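Local coordinates for two-domain protein containing predicted PHP-like metal-dependent phosphoesterase (Bacteroides vulgatus ATCC 8482, PDB 3E38) that binds three zinc ions in a PHP-like domain and is probably a metal-dependent phosphoesterase, possibly acting as a 5'-3' exonuclease on DNA or RNA, at residues H56-P61 / S92-A97; G85-K90 / K219-Q224; D231-A236 / I244-L249; D321-V326 / K338-L343. All blocks are in the same frame, centred on the assembly; numbering follows the deposited sequence.

Contact 1 of 4, residues H56-P61 / S92-A97; sequences HIEYRP and SEITRA. With ZN (zinc ion), chain I; ZN (zinc ion), chain J; ZN (zinc ion), chain H.
His56 and Glu93 form a parallel beta bridge, their CA atoms 4.5 Å apart, and just beyond it Ile57 N donates to Glu93 O at 2.9 Å. Thr95 OG1 donates to the same carbonyl from the opposite face of its plane. Both bridge side chains leave on one face of the sheet and run side by side to zinc: His56 NE2 binds one ion at 2.1 Å, while Glu93 OE1 and OE2 each take one of two others, which also share a water. His24, His26, Asp31, His102, His137, Asp194 and His196 supply the other protein ligands of this trinuclear site. Thr95 acts from the second shell, its OG1 lying in the imidazole plane 2.5 Å from His56 ND1, which, with the zinc on NE2, would hold the ring's rotation. Glu58, its CD swung round by chi2 (81°), receives Thr95 N on OE1 at 2.9 Å and, through OE2, forms a salt bridge to Arg96 NE at 3.0 Å. An alanine at Glu58 would probably leave the Thr95 N-H without this acceptor and Arg96 without its carboxylate mate. The guanidinium also bonds to Gln116 O and Lys117 O. Strand 87-95 lies between strands 50-56 and 102-106, with helix 119-128 packed on Ile94 and Arg96.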
# COMPACT_ATOMS: atom_id res chain seq x y z
N HIS B 56 29.01 16.99 4.25
CA HIS B 56 29.82 17.85 3.41
C HIS B 56 30.80 18.51 4.36
O HIS B 56 30.44 18.95 5.46
CB HIS B 56 29.01 18.98 2.74
CG HIS B 56 28.03 18.51 1.72
ND1 HIS B 56 28.40 18.11 0.46
CD2 HIS B 56 26.68 18.40 1.77
CE1 HIS B 56 27.33 17.76 -0.23
NE2 HIS B 56 26.27 17.92 0.55
N ILE B 57 32.03 18.60 3.89
CA ILE B 57 33.08 19.28 4.60
C ILE B 57 32.86 20.77 4.35
O ILE B 57 32.75 21.56 5.30
CB ILE B 57 34.52 18.86 4.12
CG1 ILE B 57 34.82 17.41 4.55
CG2 ILE B 57 35.58 19.87 4.62
CD1 ILE B 57 35.01 17.21 6.07
N GLU B 58 32.71 21.12 3.08
CA GLU B 58 32.68 22.53 2.66
C GLU B 58 31.30 23.19 2.71
O GLU B 58 31.19 24.40 2.75
CB GLU B 58 33.24 22.70 1.23
CG GLU B 58 34.67 22.21 1.05
CD GLU B 58 34.75 20.72 0.84
OE1 GLU B 58 33.73 20.05 1.06
OE2 GLU B 58 35.83 20.23 0.45
N TYR B 59 30.26 22.38 2.73
CA TYR B 59 28.91 22.92 2.69
C TYR B 59 28.07 22.54 3.90
O TYR B 59 27.58 21.42 4.01
CB TYR B 59 28.25 22.45 1.41
CG TYR B 59 26.88 23.02 1.16
CD1 TYR B 59 26.70 24.39 1.07
CD2 TYR B 59 25.77 22.19 0.96
CE1 TYR B 59 25.47 24.93 0.80
CE2 TYR B 59 24.52 22.72 0.68
CZ TYR B 59 24.38 24.10 0.61
OH TYR B 59 23.17 24.70 0.36
N ARG B 60 27.86 23.53 4.74
CA ARG B 60 27.10 23.39 6.01
C ARG B 60 26.18 24.59 6.20
O ARG B 60 26.47 25.54 6.92
CB ARG B 60 28.09 23.28 7.18
CG ARG B 60 29.01 22.02 7.11
CD ARG B 60 29.77 21.82 8.39
NE ARG B 60 30.82 22.82 8.53
CZ ARG B 60 31.51 23.02 9.65
NH1 ARG B 60 31.26 22.33 10.77
NH2 ARG B 60 32.43 23.95 9.65
N PRO B 61 25.04 24.56 5.52
CA PRO B 61 24.23 25.76 5.54
C PRO B 61 23.50 26.01 6.84
O PRO B 61 22.85 27.05 6.97
CB PRO B 61 23.21 25.48 4.44
CG PRO B 61 23.05 24.00 4.45
CD PRO B 61 24.49 23.53 4.65
N SER B 92 33.10 11.40 5.23
CA SER B 92 32.81 12.76 4.81
C SER B 92 32.84 12.92 3.31
O SER B 92 33.49 12.16 2.56
CB SER B 92 33.85 13.75 5.37
OG SER B 92 33.87 13.79 6.80
N GLU B 93 32.18 14.00 2.93
CA GLU B 93 32.04 14.41 1.54
C GLU B 93 32.80 15.69 1.19
O GLU B 93 32.44 16.80 1.60
CB GLU B 93 30.55 14.58 1.15
CG GLU B 93 30.44 14.71 -0.37
CD GLU B 93 29.04 14.85 -0.87
OE1 GLU B 93 28.02 15.01 -0.14
OE2 GLU B 93 28.98 14.74 -2.05
N ILE B 94 33.84 15.47 0.39
CA ILE B 94 34.72 16.55 -0.11
C ILE B 94 33.96 17.04 -1.32
O ILE B 94 33.80 16.34 -2.31
CB ILE B 94 36.14 16.05 -0.48
CG1 ILE B 94 36.78 15.30 0.68
CG2 ILE B 94 37.02 17.20 -0.96
CD1 ILE B 94 38.00 14.40 0.28
N THR B 95 33.42 18.23 -1.12
CA THR B 95 32.49 18.87 -2.00
C THR B 95 33.19 20.02 -2.68
O THR B 95 33.47 21.05 -2.08
CB THR B 95 31.29 19.45 -1.17
OG1 THR B 95 30.83 18.49 -0.18
CG2 THR B 95 30.15 19.85 -2.06
N ARG B 96 33.49 19.81 -3.95
CA ARG B 96 34.11 20.84 -4.76
C ARG B 96 33.45 20.97 -6.13
O ARG B 96 32.64 20.18 -6.54
CB ARG B 96 35.57 20.49 -4.95
CG ARG B 96 36.30 20.34 -3.63
CD ARG B 96 36.59 21.70 -2.99
NE ARG B 96 37.35 21.52 -1.75
CZ ARG B 96 38.33 22.31 -1.36
NH1 ARG B 96 38.73 23.32 -2.12
NH2 ARG B 96 38.98 22.05 -0.23
N ALA B 97 33.83 22.02 -6.83
CA ALA B 97 33.41 22.28 -8.21
C ALA B 97 33.92 21.17 -9.10
O ALA B 97 34.90 20.49 -8.78
CB ALA B 97 33.96 23.65 -8.70
ZN ZN I . 26.13 14.02 -0.77
ZN ZN J . 24.19 17.62 0.16
ZN ZN H . 27.63 15.51 -3.62
O HOH W 1 37.86 20.71 2.24
O HOH W 2 26.77 14.15 -2.78

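Contact 2 of 4, residues G85-K90 / K219-Q224; sequences GILLIK and KERSLQ
Gly85 and Arg221 meet where a Schellman motif, with Gly85 as its positive-phi C-prime residue, ends helix 72-83 and the chain turns into strand 87-95 of the large mixed sheet. The opposing segment leads into helix 223-231, so the contact joins a strand to the start of a helix. Its tighter part is apolar. Leu223 sends CD2 to Ile89 CG1, 3.6 Å away, the two side chains sliding past each other in opposite directions, and the same methyl lies 4.2 Å from Leu87 CB. Leu87 lays its CD1 against backbone instead, 3.8 Å from Ser222 C, and Ile226 of the same helix packs on both Leu87 and Ile89. The solvent side is polar. Within its own segment Ser222, the N-cap residue, uses OG to cap Gly225 N and also donates it to Glu220 OE2 at 2.6 Å, on the lone pair that points away from the other carboxylate oxygen. Arg221 makes the polar link across: CG is anti to its backbone N (chi1 -167°) and the chain stays extended to NE, a reach that brings its guanidinium to the turn ahead of strand 87-95, where NH2 also forms a salt bridge with Asp49. A glycerol, probably from the crystallisation liquor, bonds weakly to Gly85 O. That carbonyl oxygen lies in the guanidinium plane and is gripped end-on by two nitrogens at once, Arg221 NH1 and NH2, each 3.2 Å from Gly85 O.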
# COMPACT_ATOMS: atom_id res chain seq x y z
N GLY B 85 22.86 -2.55 16.38
CA GLY B 85 23.73 -3.44 15.63
C GLY B 85 24.09 -3.00 14.25
O GLY B 85 24.42 -3.82 13.40
N ILE B 86 24.03 -1.70 14.01
CA ILE B 86 24.46 -1.09 12.73
C ILE B 86 25.92 -0.68 12.84
O ILE B 86 26.34 -0.08 13.84
CB ILE B 86 23.61 0.16 12.32
CG1 ILE B 86 22.11 -0.17 12.35
CG2 ILE B 86 24.04 0.75 10.94
CD1 ILE B 86 21.69 -1.43 11.61
N LEU B 87 26.68 -1.06 11.82
CA LEU B 87 28.10 -0.72 11.68
C LEU B 87 28.21 0.69 11.14
O LEU B 87 27.62 1.00 10.10
CB LEU B 87 28.85 -1.69 10.71
CG LEU B 87 28.92 -3.20 11.07
CD1 LEU B 87 29.54 -4.01 9.94
CD2 LEU B 87 29.67 -3.46 12.38
N LEU B 88 29.02 1.50 11.83
CA LEU B 88 29.16 2.92 11.53
C LEU B 88 30.56 3.28 11.06
O LEU B 88 31.50 3.32 11.82
CB LEU B 88 28.73 3.72 12.76
CG LEU B 88 28.53 5.23 12.81
CD1 LEU B 88 27.38 5.72 11.97
CD2 LEU B 88 28.30 5.62 14.25
N ILE B 89 30.64 3.56 9.78
CA ILE B 89 31.87 3.94 9.08
C ILE B 89 31.90 5.47 9.07
O ILE B 89 31.00 6.15 8.55
CB ILE B 89 31.86 3.36 7.64
CG1 ILE B 89 31.66 1.85 7.70
CG2 ILE B 89 33.12 3.77 6.77
CD1 ILE B 89 31.19 1.27 6.35
N LYS B 90 32.92 6.01 9.70
CA LYS B 90 33.18 7.44 9.72
C LYS B 90 33.56 7.89 8.30
O LYS B 90 34.37 7.28 7.60
CB LYS B 90 34.30 7.77 10.70
CG LYS B 90 34.72 9.25 10.63
CD LYS B 90 35.85 9.58 11.61
CE LYS B 90 35.33 10.04 12.98
NZ LYS B 90 34.77 11.41 12.89
N LYS B 219 33.83 -11.22 4.23
CA LYS B 219 34.26 -12.49 4.82
C LYS B 219 33.78 -12.48 6.25
O LYS B 219 33.73 -13.51 6.92
CB LYS B 219 35.78 -12.66 4.78
CG LYS B 219 36.39 -12.86 3.39
CD LYS B 219 37.92 -12.82 3.41
N GLU B 220 33.43 -11.29 6.71
CA GLU B 220 32.87 -11.12 8.07
C GLU B 220 32.14 -9.82 8.21
O GLU B 220 32.43 -8.87 7.51
CB GLU B 220 33.93 -11.22 9.17
CG GLU B 220 34.88 -10.02 9.26
CD GLU B 220 35.89 -10.15 10.41
OE1 GLU B 220 36.24 -11.30 10.76
OE2 GLU B 220 36.34 -9.10 10.94
N ARG B 221 31.19 -9.81 9.13
CA ARG B 221 30.37 -8.63 9.39
C ARG B 221 31.04 -7.74 10.41
O ARG B 221 30.68 -7.73 11.62
CB ARG B 221 28.99 -9.02 9.89
CG ARG B 221 27.98 -7.87 9.87
CD ARG B 221 26.71 -8.36 10.51
NE ARG B 221 25.59 -7.46 10.31
CZ ARG B 221 25.32 -6.43 11.09
NH1 ARG B 221 26.13 -6.14 12.11
NH2 ARG B 221 24.25 -5.69 10.84
N SER B 222 32.00 -6.99 9.91
CA SER B 222 32.78 -6.05 10.73
C SER B 222 33.23 -4.96 9.84
O SER B 222 33.13 -5.09 8.62
CB SER B 222 34.03 -6.70 11.27
OG SER B 222 34.98 -6.97 10.19
N LEU B 223 33.78 -3.92 10.46
CA LEU B 223 34.33 -2.77 9.74
C LEU B 223 35.45 -3.19 8.81
O LEU B 223 35.57 -2.72 7.67
CB LEU B 223 34.84 -1.69 10.71
CG LEU B 223 33.67 -0.98 11.45
CD1 LEU B 223 34.13 -0.09 12.60
CD2 LEU B 223 32.79 -0.21 10.47
N GLN B 224 36.25 -4.13 9.28
CA GLN B 224 37.42 -4.61 8.51
C GLN B 224 36.91 -5.49 7.38
O GLN B 224 37.45 -5.50 6.24
CB GLN B 224 38.44 -5.35 9.42

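Contact 3 of 4, residues D231-A236 / I244-L249; sequences DNRRTA and IGREDL
Arg233 and Arg246 flank the open end of a short beta hairpin, strands 235-239 and 242-244: Arg233, with positive phi, is the C-prime residue of the Schellman motif closing helix 223-231, and Arg246 is the N-cap residue of helix 247-257. No direct hydrogen bond joins the two segments; three waters bridge their polar groups. One donates to Arg233 O and accepts from Arg246 NH1, that nitrogen 2.7 Å from the water. A second donates to both Arg233 O and Thr235 OG1, with only a weak bond from Arg246 NH1; Thr235 OG1 also bonds to Met189 O. The third donates to Thr235 O and accepts from Arg246 N, 3.0 Å from the water. Arg246 is extended from CG to NE, and one face of its guanidinium meets the aliphatic CD of Arg233 near the rim. The two guanidinium planes stand 80° apart. Arg246 NH2 is engaged by Leu187 O. Leu249 packs its methyls on the other segment, CD1 3.6 Å from the backbone Thr235 O and CD2 4.1 Å from Arg234 CG, whose side chain it crosses at about a right angle. At the hairpin Ala236 CA makes a CA-H...O contact of 3.0 Å with Ile244 O. A beta carbon on Gly245 would come within 3.3 Å of Ala236 CB. Strand 188-192 packs against Arg233, Thr235, Ile244 and Arg246, helix 176-185 against Ile244 and Arg246, and strand 213-218 pairs with strand 235-239.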
# COMPACT_ATOMS: atom_id res chain seq x y z
N ASP B 231 37.96 -3.14 -0.90
CA ASP B 231 39.31 -3.02 -1.43
C ASP B 231 39.48 -3.92 -2.60
O ASP B 231 40.31 -3.69 -3.51
CB ASP B 231 40.39 -3.38 -0.40
CG ASP B 231 40.58 -2.31 0.64
OD1 ASP B 231 40.15 -1.17 0.41
OD2 ASP B 231 41.19 -2.61 1.69
N ASN B 232 38.66 -4.95 -2.58
CA ASN B 232 38.74 -6.04 -3.55
C ASN B 232 37.59 -6.05 -4.53
O ASN B 232 37.37 -7.03 -5.21
CB ASN B 232 38.85 -7.36 -2.79
CG ASN B 232 40.22 -7.53 -2.16
OD1 ASN B 232 41.24 -7.61 -2.87
ND2 ASN B 232 40.26 -7.62 -0.83
N ARG B 233 36.86 -4.94 -4.54
CA ARG B 233 35.71 -4.67 -5.42
C ARG B 233 34.56 -5.69 -5.37
O ARG B 233 33.85 -5.90 -6.36
CB ARG B 233 36.20 -4.56 -6.85
CG ARG B 233 37.47 -3.73 -6.99
CD ARG B 233 38.19 -4.13 -8.28
NE ARG B 233 38.53 -5.55 -8.25
CZ ARG B 233 39.65 -6.07 -7.74
NH1 ARG B 233 40.59 -5.30 -7.20
NH2 ARG B 233 39.84 -7.39 -7.77
N ARG B 234 34.41 -6.28 -4.21
CA ARG B 234 33.42 -7.33 -3.95
C ARG B 234 32.12 -6.71 -3.48
O ARG B 234 31.66 -6.83 -2.34
CB ARG B 234 33.98 -8.36 -2.97
CG ARG B 234 33.59 -9.77 -3.36
CD ARG B 234 34.13 -10.82 -2.42
NE ARG B 234 35.59 -10.80 -2.31
CZ ARG B 234 36.27 -10.40 -1.24
NH1 ARG B 234 35.63 -9.96 -0.16
NH2 ARG B 234 37.59 -10.45 -1.25
N THR B 235 31.56 -6.01 -4.46
CA THR B 235 30.31 -5.24 -4.37
C THR B 235 29.44 -5.38 -5.61
O THR B 235 29.87 -5.84 -6.69
CB THR B 235 30.59 -3.71 -4.28
OG1 THR B 235 31.23 -3.25 -5.50
CG2 THR B 235 31.52 -3.35 -3.07
N ALA B 236 28.22 -4.93 -5.43
CA ALA B 236 27.21 -4.76 -6.49
C ALA B 236 26.27 -3.68 -6.03
O ALA B 236 25.88 -3.65 -4.86
CB ALA B 236 26.43 -6.04 -6.79
N ILE B 244 23.79 -4.01 -10.23
CA ILE B 244 24.93 -3.69 -11.07
C ILE B 244 26.25 -4.19 -10.50
O ILE B 244 26.59 -3.92 -9.35
CB ILE B 244 24.99 -2.17 -11.24
CG1 ILE B 244 23.60 -1.66 -11.68
CG2 ILE B 244 26.13 -1.77 -12.22
CD1 ILE B 244 23.19 -0.31 -11.15
N GLY B 245 26.98 -4.92 -11.32
CA GLY B 245 28.27 -5.45 -10.89
C GLY B 245 29.02 -6.31 -11.91
O GLY B 245 28.57 -6.53 -13.01
N ARG B 246 30.18 -6.79 -11.51
CA ARG B 246 30.96 -7.66 -12.39
C ARG B 246 30.30 -9.02 -12.49
O ARG B 246 29.77 -9.61 -11.55
CB ARG B 246 32.42 -7.76 -11.96
CG ARG B 246 33.20 -6.50 -12.22
CD ARG B 246 34.70 -6.65 -12.02
NE ARG B 246 35.36 -5.34 -12.11
CZ ARG B 246 35.19 -4.37 -11.22
NH1 ARG B 246 34.35 -4.52 -10.19
NH2 ARG B 246 35.79 -3.21 -11.40
N GLU B 247 30.32 -9.48 -13.72
CA GLU B 247 29.74 -10.76 -14.10
C GLU B 247 30.20 -11.91 -13.22
O GLU B 247 29.44 -12.82 -12.94
CB GLU B 247 30.13 -11.08 -15.54
CG GLU B 247 29.72 -12.46 -15.89
CD GLU B 247 30.18 -12.86 -17.24
OE1 GLU B 247 31.00 -12.14 -17.83
OE2 GLU B 247 29.72 -13.92 -17.70
N ASP B 248 31.47 -11.86 -12.85
CA ASP B 248 32.08 -12.92 -12.05
C ASP B 248 31.49 -12.95 -10.65
O ASP B 248 31.69 -13.87 -9.89
CB ASP B 248 33.59 -12.77 -11.96
CG ASP B 248 34.01 -11.53 -11.19
OD1 ASP B 248 33.18 -10.97 -10.43
OD2 ASP B 248 35.15 -11.13 -11.34
N LEU B 249 30.74 -11.92 -10.35
CA LEU B 249 30.04 -11.82 -9.08
C LEU B 249 28.53 -12.01 -9.28
O LEU B 249 27.88 -12.72 -8.50
CB LEU B 249 30.31 -10.47 -8.41
CG LEU B 249 31.65 -10.31 -7.69
CD1 LEU B 249 31.72 -8.93 -7.09
CD2 LEU B 249 31.81 -11.40 -6.63
O HOH W 3 32.80 -3.58 -7.90
O HOH W 4 33.79 -6.81 -8.96
O HOH W 5 31.41 -5.42 -9.12

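Contact 4 of 4, residues D321-V326 / K338-L343; sequences DVNFEV and KYTISL
Val322 and Ile341 form a hydrogen-bonded antiparallel pair, as do Phe324 and Tyr339, and in each pair both backbone N-H groups and both carbonyls are used across the strands. Val322 N reaches Ile341 O at 3.0 Å and Ile341 N returns to Val322 O; Tyr339 N meets Phe324 O at 2.9 Å. The alternate residues form non-hydrogen-bonded pairs, where polar side chains take over on the face carrying Asp321, Asn323 and Glu325. Thr340 OG1 donates to Asn323 OD1 at 2.9 Å, and Asn323 ND2 is taken up by Ala288 O. An alanine at Thr340 would probably leave Asn323 OD1 without that donor and open a gap beside Asp321 CB, which CG2 of the threonine now touches. Ser342 OG donates to Asp321 OD1 at 3.2 Å, arriving from above the carboxylate plane. Glu325 and Lys338 lie side by side, but their salt bridge is long, 3.7 Å from OE2 to NZ, and each has a nearer partner in Gly336. On the other face Phe324 holds CG between its backbone N and carbonyl carbon (chi1 55°), and its ring lies beneath Tyr339 O, which sits over the centre. The Phe324 and Tyr339 rings are slid apart and barely overlap; Ile341 CD1 meets the Phe324 edge at 3.8 Å from CE2. Leu272 and Ile274 of strand 269-276 pack against Ile341 from the four-stranded sheet, an arrangement of facing antiparallel sheets characteristic of the beta-sandwich in Ig-like, E-set domains.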
# COMPACT_ATOMS: atom_id res chain seq x y z
N ASP B 321 20.57 -25.94 -24.67
CA ASP B 321 20.82 -24.77 -23.83
C ASP B 321 19.70 -23.77 -23.90
O ASP B 321 19.49 -23.11 -24.92
CB ASP B 321 22.08 -24.04 -24.26
CG ASP B 321 23.33 -24.83 -24.01
OD1 ASP B 321 23.31 -25.76 -23.17
OD2 ASP B 321 24.34 -24.49 -24.64
N VAL B 322 19.06 -23.63 -22.76
CA VAL B 322 18.00 -22.66 -22.56
C VAL B 322 18.73 -21.40 -22.18
O VAL B 322 19.13 -21.22 -21.04
CB VAL B 322 16.99 -23.14 -21.51
CG1 VAL B 322 15.94 -22.09 -21.24
CG2 VAL B 322 16.34 -24.46 -22.01
N ASN B 323 18.91 -20.56 -23.19
CA ASN B 323 19.65 -19.29 -23.11
C ASN B 323 18.83 -18.04 -22.96
O ASN B 323 17.83 -17.82 -23.66
CB ASN B 323 20.48 -19.12 -24.38
CG ASN B 323 21.50 -20.21 -24.54
OD1 ASN B 323 22.02 -20.74 -23.55
ND2 ASN B 323 21.79 -20.55 -25.77
N PHE B 324 19.31 -17.20 -22.06
CA PHE B 324 18.66 -15.94 -21.78
C PHE B 324 19.54 -14.94 -21.07
O PHE B 324 20.51 -15.27 -20.38
CB PHE B 324 17.37 -16.16 -20.97
CG PHE B 324 17.57 -16.94 -19.70
CD1 PHE B 324 18.01 -16.30 -18.55
CD2 PHE B 324 17.32 -18.30 -19.65
CE1 PHE B 324 18.17 -17.02 -17.36
CE2 PHE B 324 17.50 -19.02 -18.47
CZ PHE B 324 17.92 -18.36 -17.32
N GLU B 325 19.18 -13.69 -21.28
CA GLU B 325 19.83 -12.58 -20.59
C GLU B 325 19.03 -12.21 -19.32
O GLU B 325 17.82 -12.21 -19.36
CB GLU B 325 19.88 -11.38 -21.52
CG GLU B 325 20.63 -10.19 -21.02
CD GLU B 325 20.41 -8.99 -21.93
OE1 GLU B 325 19.64 -9.14 -22.90
OE2 GLU B 325 20.96 -7.89 -21.67
N VAL B 326 19.70 -11.96 -18.20
CA VAL B 326 18.99 -11.46 -17.00
C VAL B 326 19.17 -9.98 -17.15
O VAL B 326 20.15 -9.42 -16.67
CB VAL B 326 19.55 -11.90 -15.67
CG1 VAL B 326 18.63 -11.36 -14.50
CG2 VAL B 326 19.70 -13.43 -15.65
N LYS B 338 24.31 -12.97 -18.98
CA LYS B 338 23.94 -14.10 -19.83
C LYS B 338 23.99 -15.39 -19.03
O LYS B 338 24.92 -15.69 -18.30
CB LYS B 338 24.86 -14.21 -21.05
CG LYS B 338 24.94 -12.89 -21.84
CD LYS B 338 23.57 -12.36 -22.24
CE LYS B 338 23.68 -11.03 -23.04
NZ LYS B 338 24.13 -9.81 -22.23
N TYR B 339 22.95 -16.18 -19.18
CA TYR B 339 22.82 -17.40 -18.42
C TYR B 339 22.24 -18.49 -19.25
O TYR B 339 21.49 -18.25 -20.18
CB TYR B 339 21.91 -17.16 -17.19
CG TYR B 339 22.15 -18.12 -16.06
CD1 TYR B 339 21.50 -19.35 -16.00
CD2 TYR B 339 23.05 -17.79 -15.05
CE1 TYR B 339 21.73 -20.23 -14.94
CE2 TYR B 339 23.30 -18.66 -13.99
CZ TYR B 339 22.65 -19.87 -13.93
OH TYR B 339 22.91 -20.69 -12.85
N THR B 340 22.62 -19.69 -18.90
CA THR B 340 22.14 -20.88 -19.58
C THR B 340 21.68 -21.91 -18.60
O THR B 340 22.32 -22.12 -17.55
CB THR B 340 23.23 -21.57 -20.41
OG1 THR B 340 23.79 -20.62 -21.31
CG2 THR B 340 22.65 -22.68 -21.23
N ILE B 341 20.55 -22.51 -18.93
CA ILE B 341 20.05 -23.64 -18.18
C ILE B 341 20.21 -24.80 -19.12
O ILE B 341 19.47 -24.92 -20.10
CB ILE B 341 18.59 -23.48 -17.75
CG1 ILE B 341 18.47 -22.39 -16.68
CG2 ILE B 341 18.11 -24.78 -17.20
CD1 ILE B 341 17.02 -22.09 -16.24
N SER B 342 21.23 -25.62 -18.87
CA SER B 342 21.50 -26.81 -19.70
C SER B 342 20.56 -27.94 -19.35
O SER B 342 20.41 -28.29 -18.17
CB SER B 342 22.95 -27.29 -19.55
OG SER B 342 23.87 -26.37 -20.10
N LEU B 343 19.94 -28.48 -20.39
CA LEU B 343 19.01 -29.60 -20.26
C LEU B 343 19.49 -30.80 -21.08
O LEU B 343 20.56 -30.75 -21.70
CB LEU B 343 17.62 -29.18 -20.73
CG LEU B 343 16.92 -28.10 -19.88
CD1 LEU B 343 15.61 -27.74 -20.54
CD2 LEU B 343 16.68 -28.58 -18.46
OXT LEU B 343 18.82 -31.86 -21.16

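How the contacts relate
Contacts 1 and 2 share strand 87-95, their centres 24 Å apart: its beginning meets the start of helix 223-231, its end meets the zinc site. Their segments alternate along the chain, so contact 2 ties the strand to a segment some 130 residues later. Contact 3 follows in series, its centre about 18 Å from that of contact 2, and reaches the same mixed sheet through strand 235-239, which comes after helix 223-231. Helix 247-257 leads from contact 3 to the Ig-like domain and touches Tyr339 of contact 4, whose centre is about 21 Å from that of contact 3. Contacts 1 and 4 have centres about 47 Å apart, and the metal site and the beta sandwich sit on opposite sides of the chain's centre.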